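Local coordinates for galactan 1,3-beta-galactosidase (Phanerochaete chrysosporium, PDB 7BYS), which probably splits beta-1,3-galactan as an exo-acting glycoside hydrolase of family 43, and also carries a calcium-binding carbohydrate-binding module, at residues Ser67-Gly71 with Thr72-Thr76; Ser179-Gly183 with Ala184-Ala188; Asp230-Pro233 with Ser234-Thr238. One frame throughout, in Å; residues are numbered along the deposited sequence. Where two conformers were deposited one is given.

Contact 1 (Ser67-Gly71 with Thr72-Thr76)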
loop_
_atom_site.group_PDB
_atom_site.type_symbol
_atom_site.label_atom_id
_atom_site.label_comp_id
_atom_site.label_asym_id
_atom_site.label_seq_id
_atom_site.Cartn_x
_atom_site.Cartn_y
_atom_site.Cartn_z
ATOM N N SER A 67 -10.935 9.249 17.590
ATOM C CA SER A 67 -11.222 10.623 17.219
ATOM C C SER A 67 -10.335 11.551 18.029
ATOM O O SER A 67 -9.842 11.174 19.095
ATOM C CB SER A 67 -12.696 10.949 17.489
ATOM O OG SER A 67 -13.527 10.112 16.710
ATOM N N PRO A 68 -10.110 12.773 17.549
ATOM C CA PRO A 68 -9.183 13.673 18.239
ATOM C C PRO A 68 -9.725 14.188 19.560
ATOM O O PRO A 68 -10.935 14.244 19.796
ATOM C CB PRO A 68 -9.001 14.826 17.244
ATOM C CG PRO A 68 -9.419 14.269 15.932
ATOM C CD PRO A 68 -10.521 13.321 16.246
ATOM N N ILE A 69 -8.793 14.548 20.434
ATOM C CA ILE A 69 -9.104 15.234 21.682
ATOM C C ILE A 69 -8.185 16.443 21.782
ATOM O O ILE A 69 -6.954 16.295 21.842
ATOM C CB ILE A 69 -8.926 14.326 22.910
ATOM C CG1 ILE A 69 -9.732 13.033 22.768
ATOM C CG2 ILE A 69 -9.342 15.072 24.172
ATOM C CD1 ILE A 69 -9.535 12.064 23.937
ATOM N N ALA A 70 -8.779 17.636 21.817
ATOM C CA ALA A 70 -7.991 18.856 21.919
ATOM C C ALA A 70 -7.193 18.858 23.215
ATOM O O ALA A 70 -7.653 18.362 24.248
ATOM C CB ALA A 70 -8.910 20.080 21.866
ATOM N N GLY A 71 -5.975 19.389 23.149
ATOM C CA GLY A 71 -5.140 19.505 24.326
ATOM C C GLY A 71 -4.421 18.242 24.736
ATOM O O GLY A 71 -3.808 18.215 25.806
ATOM N N THR A 72 -4.470 17.193 23.924
ATOM C CA THR A 72 -3.752 15.953 24.185
ATOM C C THR A 72 -2.825 15.673 23.017
ATOM O O THR A 72 -2.828 16.381 22.006
ATOM C CB THR A 72 -4.712 14.769 24.316
ATOM O OG1 THR A 72 -5.248 14.459 23.018
ATOM C CG2 THR A 72 -5.836 15.083 25.289
ATOM N N MET A 73 -2.060 14.589 23.145
ATOM C CA MET A 73 -1.206 14.150 22.053
ATOM C C MET A 73 -1.987 13.520 20.906
ATOM O O MET A 73 -1.373 13.180 19.890
ATOM C CB MET A 73 -0.165 13.158 22.570
ATOM C CG MET A 73 0.878 13.780 23.474
ATOM S SD MET A 73 2.539 13.518 22.835
ATOM C CE MET A 73 2.399 14.347 21.261
ATOM N N ILE A 74 -3.306 13.363 21.031
ATOM C CA ILE A 74 -4.138 12.976 19.895
ATOM C C ILE A 74 -5.051 14.121 19.474
ATOM O O ILE A 74 -6.181 13.900 19.029
ATOM C CB ILE A 74 -4.909 11.659 20.122
ATOM C CG1 ILE A 74 -5.923 11.768 21.271
ATOM C CG2 ILE A 74 -3.925 10.495 20.339
ATOM C CD1 ILE A 74 -7.022 10.724 21.169
ATOM N N SER A 75 -4.553 15.354 19.585
ATOM C CA SER A 75 -5.255 16.499 19.021
ATOM C C SER A 75 -5.100 16.530 17.497
ATOM O O SER A 75 -4.302 15.794 16.905
ATOM C CB SER A 75 -4.679 17.796 19.586
ATOM O OG SER A 75 -3.427 18.086 18.993
ATOM N N THR A 76 -5.876 17.411 16.849
ATOM C CA THR A 76 -5.774 17.566 15.398
ATOM C C THR A 76 -4.497 18.263 14.962
ATOM O O THR A 76 -4.302 18.456 13.757
ATOM C CB THR A 76 -6.974 18.331 14.833
ATOM O OG1 THR A 76 -7.085 19.605 15.486
ATOM C CG2 THR A 76 -8.239 17.556 15.036
#
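The hydroxyl OG1 of T72 sits where two turns meet and works in both directions. It donates to I69 O over 2.8 Å and accepts from I74 N at 3.0 Å. The second bond, two residues on, makes an ST turn. T72 is shared by two successive beta turns, type II from I69 to T72 and type I from T72 to S75; the ST turn falls inside the second. The loop they form joins strand 60-61 to strand 79-88, the first and second blades of the five-bladed propeller usual for family 43. With chi1 at 71°, T72 OG1 is held between its own backbone N and carbonyl carbon, a position from which it reaches back to I69 O. The hydroxyl is tilted 25° from the plane of that carbonyl. T72 N also points at I69 O, but this turn bond is weak, at 3.4 Å.

A sounder backbone bond ties the ends of the loop: I69 N donates to I74 O at 3.0 Å, coming in 49° out of the carbonyl plane. P68 CA adds a CA-H...O contact to the same I74 O, 3.1 Å away. I74 O therefore meets two neighbouring residues of 67-71.

The aliphatic branches pack at three places. CG2 of T72 comes up beside CG2 of I69, 3.7 Å away. On the other branch, CG1 of I69 lies 3.9 Å from CD1 of I74, and the two isoleucines pass at a slant. I74 is buried, and its side chain also touches F45, F98 and Y124. G71 has a positive phi, as the third position of a type II turn requires. S75 OG bonds N78 OD1 and S77 N. Further along, T76 CG2 rests against the ring of P68, 3.6 Å from P68 CB.

Contact 2 (Ser179-Gly183 with Ala184-Ala188)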
loop_
_atom_site.group_PDB
_atom_site.type_symbol
_atom_site.label_atom_id
_atom_site.label_comp_id
_atom_site.label_asym_id
_atom_site.label_seq_id
_atom_site.Cartn_x
_atom_site.Cartn_y
_atom_site.Cartn_z
ATOM N N SER A 179 14.508 -8.532 20.167
ATOM C CA SER A 179 15.445 -8.490 19.055
ATOM C C SER A 179 15.784 -7.036 18.760
ATOM O O SER A 179 14.933 -6.150 18.881
ATOM C CB SER A 179 14.819 -9.117 17.802
ATOM O OG SER A 179 15.651 -8.915 16.670
ATOM N N VAL A 180 17.031 -6.792 18.378
ATOM C CA VAL A 180 17.420 -5.484 17.866
ATOM C C VAL A 180 18.344 -5.673 16.671
ATOM O O VAL A 180 19.276 -6.482 16.718
ATOM C CB VAL A 180 18.057 -4.571 18.936
ATOM C CG1 VAL A 180 19.318 -5.190 19.530
ATOM C CG2 VAL A 180 18.361 -3.197 18.355
ATOM N N MET A 181 18.081 -4.937 15.607
ATOM C CA MET A 181 18.967 -4.871 14.445
ATOM C C MET A 181 19.569 -3.475 14.451
ATOM O O MET A 181 18.945 -2.514 13.990
ATOM C CB MET A 181 18.206 -5.141 13.154
ATOM C CG MET A 181 17.519 -6.480 13.118
ATOM S SD MET A 181 16.479 -6.556 11.660
ATOM C CE MET A 181 17.680 -7.039 10.456
ATOM N N ASN A 182 20.784 -3.365 14.979
ATOM C CA ASN A 182 21.428 -2.066 15.111
ATOM C C ASN A 182 21.895 -1.558 13.753
ATOM O O ASN A 182 22.471 -2.309 12.959
ATOM C CB ASN A 182 22.609 -2.174 16.067
ATOM C CG ASN A 182 22.166 -2.261 17.511
ATOM O OD1 ASN A 182 21.274 -1.525 17.944
ATOM N ND2 ASN A 182 22.776 -3.170 18.261
ATOM N N GLY A 183 21.625 -0.282 13.486
ATOM C CA GLY A 183 22.038 0.334 12.241
ATOM C C GLY A 183 21.249 -0.084 11.023
ATOM O O GLY A 183 21.644 0.256 9.908
ATOM N N ALA A 184 20.129 -0.787 11.199
ATOM C CA ALA A 184 19.382 -1.356 10.085
ATOM C C ALA A 184 18.542 -0.340 9.318
ATOM O O ALA A 184 18.186 -0.611 8.167
ATOM C CB ALA A 184 18.499 -2.494 10.592
ATOM N N THR A 185 18.225 0.807 9.921
ATOM C CA THR A 185 17.417 1.867 9.298
ATOM C C THR A 185 16.162 1.315 8.627
ATOM O O THR A 185 15.867 1.599 7.462
ATOM C CB THR A 185 18.221 2.767 8.342
ATOM O OG1 THR A 185 18.655 2.023 7.191
ATOM C CG2 THR A 185 19.421 3.401 9.060
ATOM N N LEU A 186 15.418 0.522 9.380
ATOM C CA LEU A 186 14.206 -0.105 8.874
ATOM C C LEU A 186 12.983 0.602 9.427
ATOM O O LEU A 186 12.958 1.019 10.590
ATOM C CB LEU A 186 14.149 -1.588 9.255
ATOM C CG LEU A 186 15.223 -2.495 8.639
ATOM C CD1 LEU A 186 15.202 -3.858 9.284
ATOM C CD2 LEU A 186 15.062 -2.597 7.126
ATOM N N GLU A 187 11.952 0.709 8.597
ATOM C CA GLU A 187 10.673 1.215 9.077
ATOM C C GLU A 187 9.548 0.465 8.369
ATOM O O GLU A 187 9.768 -0.574 7.736
ATOM C CB GLU A 187 10.607 2.746 9.014
ATOM C CG GLU A 187 10.642 3.309 7.613
ATOM C CD GLU A 187 10.560 4.836 7.606
ATOM O OE1 GLU A 187 10.608 5.457 8.689
ATOM O OE2 GLU A 187 10.444 5.421 6.510
ATOM N N ALA A 188 8.320 0.965 8.530
ATOM C CA ALA A 188 7.122 0.346 7.963
ATOM C C ALA A 188 7.093 -1.178 8.128
ATOM O O ALA A 188 6.924 -1.921 7.142
ATOM C CB ALA A 188 6.989 0.747 6.491
HETATM O O HOH W 1 20.974 0.623 7.292
#
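The flat carbonyl group of M181 carries A184 over one of its faces. The methyl CB of A184 lies above it, 3.4 Å from M181 O. A184 N is on the same side of the plane. Its N-H reaches M181 O only weakly, at 3.5 Å. The flat peptide from G183 to A184 thus has its N-H turned back to M181. Its carbonyl, G183 O, receives a proton from a water 2.7 Å away. That water is also hydrogen-bonded to T185 OG1, so it bridges two residues at the surface.

M181 to A184 make a type II beta turn. G183 has the positive phi (73°) expected at its third position, and its N is bonded to OD1 of N161. The turn ends strand 174-181, an outer strand of its sheet, and passes to strand 186-187 of the next. It is thus a link between the third and fourth blades of the propeller.

Beneath the turn the contact is apolar. M181 CB meets A184 CB at 3.7 Å. With CG anti to the carbonyl carbon (chi1 -59°) and the chain then extended, M181 SD comes to 3.8 Å from L186 CD1; the bend at chi3 sets only CE. The two chains pass at a slant, with M181 CE a little farther from the same methyl. M181 was deposited in two conformers, so the sulfur contact describes one of them. Both side chains also touch F216, and L186 rests on F162 and H204. The chain beyond leads to the galactose-binding residues D137 and Q242: A188 N is hydrogen-bonded to D137 OD2, and E187 OE2 makes a weak bond to Q242 NE2.

Contact 3 (Asp230-Pro233 with Ser234-Thr238)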
loop_
_atom_site.group_PDB
_atom_site.type_symbol
_atom_site.label_atom_id
_atom_site.label_comp_id
_atom_site.label_asym_id
_atom_site.label_seq_id
_atom_site.Cartn_x
_atom_site.Cartn_y
_atom_site.Cartn_z
ATOM N N ASP A 230 15.140 -8.532 -1.330
ATOM C CA ASP A 230 14.066 -7.776 -1.966
ATOM C C ASP A 230 12.789 -8.598 -2.098
ATOM O O ASP A 230 12.827 -9.799 -2.378
ATOM C CB ASP A 230 14.518 -7.331 -3.359
ATOM C CG ASP A 230 15.450 -6.144 -3.320
ATOM O OD1 ASP A 230 15.050 -5.077 -2.804
ATOM O OD2 ASP A 230 16.597 -6.279 -3.796
ATOM N N ILE A 231 11.641 -7.925 -1.923
ATOM C CA ILE A 231 10.349 -8.530 -2.247
ATOM C C ILE A 231 9.866 -8.187 -3.653
ATOM O O ILE A 231 8.875 -8.774 -4.110
ATOM C CB ILE A 231 9.243 -8.188 -1.221
ATOM C CG1 ILE A 231 8.939 -6.680 -1.173
ATOM C CG2 ILE A 231 9.604 -8.738 0.161
ATOM C CD1 ILE A 231 7.714 -6.328 -0.284
ATOM N N ALA A 232 10.529 -7.268 -4.350
ATOM C CA ALA A 232 10.102 -6.793 -5.659
ATOM C C ALA A 232 11.338 -6.328 -6.414
ATOM O O ALA A 232 12.405 -6.152 -5.813
ATOM C CB ALA A 232 9.082 -5.650 -5.518
ATOM N N PRO A 233 11.239 -6.135 -7.734
ATOM C CA PRO A 233 12.401 -5.623 -8.483
ATOM C C PRO A 233 12.848 -4.283 -7.916
ATOM O O PRO A 233 12.042 -3.374 -7.741
ATOM C CB PRO A 233 11.861 -5.476 -9.914
ATOM C CG PRO A 233 10.694 -6.411 -9.975
ATOM C CD PRO A 233 10.076 -6.369 -8.613
ATOM N N SER A 234 14.142 -4.168 -7.600
ATOM C CA SER A 234 14.602 -3.012 -6.834
ATOM C C SER A 234 14.321 -1.698 -7.551
ATOM O O SER A 234 13.961 -0.707 -6.905
ATOM C CB SER A 234 16.082 -3.142 -6.457
ATOM O OG SER A 234 16.868 -3.548 -7.550
ATOM N N ALA A 235 14.465 -1.665 -8.882
ATOM C CA ALA A 235 14.289 -0.404 -9.592
ATOM C C ALA A 235 12.877 0.150 -9.431
ATOM O O ALA A 235 12.674 1.365 -9.512
ATOM C CB ALA A 235 14.647 -0.566 -11.074
ATOM N N THR A 236 11.893 -0.720 -9.189
ATOM C CA THR A 236 10.514 -0.253 -9.091
ATOM C C THR A 236 10.173 0.362 -7.741
ATOM O O THR A 236 9.074 0.902 -7.599
ATOM C CB THR A 236 9.495 -1.374 -9.360
ATOM O OG1 THR A 236 9.475 -2.293 -8.264
ATOM C CG2 THR A 236 9.791 -2.115 -10.661
ATOM N N ARG A 237 11.059 0.258 -6.749
ATOM C CA ARG A 237 10.805 0.805 -5.418
ATOM C C ARG A 237 9.503 0.239 -4.850
ATOM O O ARG A 237 8.578 0.965 -4.475
ATOM C CB ARG A 237 10.814 2.334 -5.436
ATOM C CG ARG A 237 12.032 2.914 -6.155
ATOM C CD ARG A 237 11.987 4.431 -6.252
ATOM N NE ARG A 237 10.851 4.867 -7.057
ATOM C CZ ARG A 237 10.402 6.116 -7.107
ATOM N NH1 ARG A 237 10.984 7.079 -6.396
ATOM N NH2 ARG A 237 9.337 6.400 -7.853
ATOM N N THR A 238 9.457 -1.097 -4.801
ATOM C CA THR A 238 8.278 -1.841 -4.357
ATOM C C THR A 238 7.060 -1.487 -5.200
ATOM O O THR A 238 5.950 -1.319 -4.689
ATOM C CB THR A 238 8.004 -1.697 -2.855
ATOM O OG1 THR A 238 9.246 -1.626 -2.147
ATOM C CG2 THR A 238 7.259 -2.921 -2.332
HETATM O O HOH W 2 11.537 -2.936 -4.940
#
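Hydrogen bonds to one carbonyl dominate the contact between P233 and T236. Residues 234-236 form a 3-10 segment that runs into a weakly bonded turn of helix at 237-240, where R237 and T238 have left-handed backbone angles. P233 O receives the first bonds of the 3-10 turn. T236 N donates to it over 3.0 Å, from 47° out of the carbonyl plane. T236 OG1 donates to it at 2.8 Å, in the carbonyl plane. With chi1 at 72°, OG1 is folded back over its own backbone to reach it. OG1 is also bonded to W239 N. A valine in place of T236 would probably leave P233 O with one bond fewer and W239 N without this partner.

A water extends the polar network. It accepts from T238 N at 2.8 Å and lies 2.9 Å from P233 O, though other acceptors compete for its protons.

The charged ends have their partners outside: D230 OD1 forms a salt bridge to K214, while its OD2 lies 4.1 Å from S234 CB. R237 pairs with D385, in the carbohydrate-binding module, and makes a cation-pi contact with Y240.

Van der Waals contacts fill in the rest. The side chains of P233 and T236 pass at a slant, with P233 CB 4.0 Å from T236 CG2. I231 CD1 touches T238 CG2, and both also pack on Y255 and I284. The CB of A232 faces T238, 4.1 Å from its CA.

How the contacts relate
All three contacts lie in the family 43 part of the chain, which forms a five-bladed beta propeller. They come in series. Contact 1 is in the loop between the first and second blades, contact 2 links the third to the fourth, and contact 3 leads from the fourth to the fifth. Contacts 1 and 2 have centres 30 Å apart. Contacts 1 and 3 are on opposite sides of the chain's centre, with centres 37 Å apart. Contacts 2 and 3 have centres 19 Å and nearest atoms about 9 Å apart. Both approach the galactose-binding Q242, with side chains of L186 and T238 about 9 and 7 Å from it. Contact 3 also borders the carbohydrate-binding module.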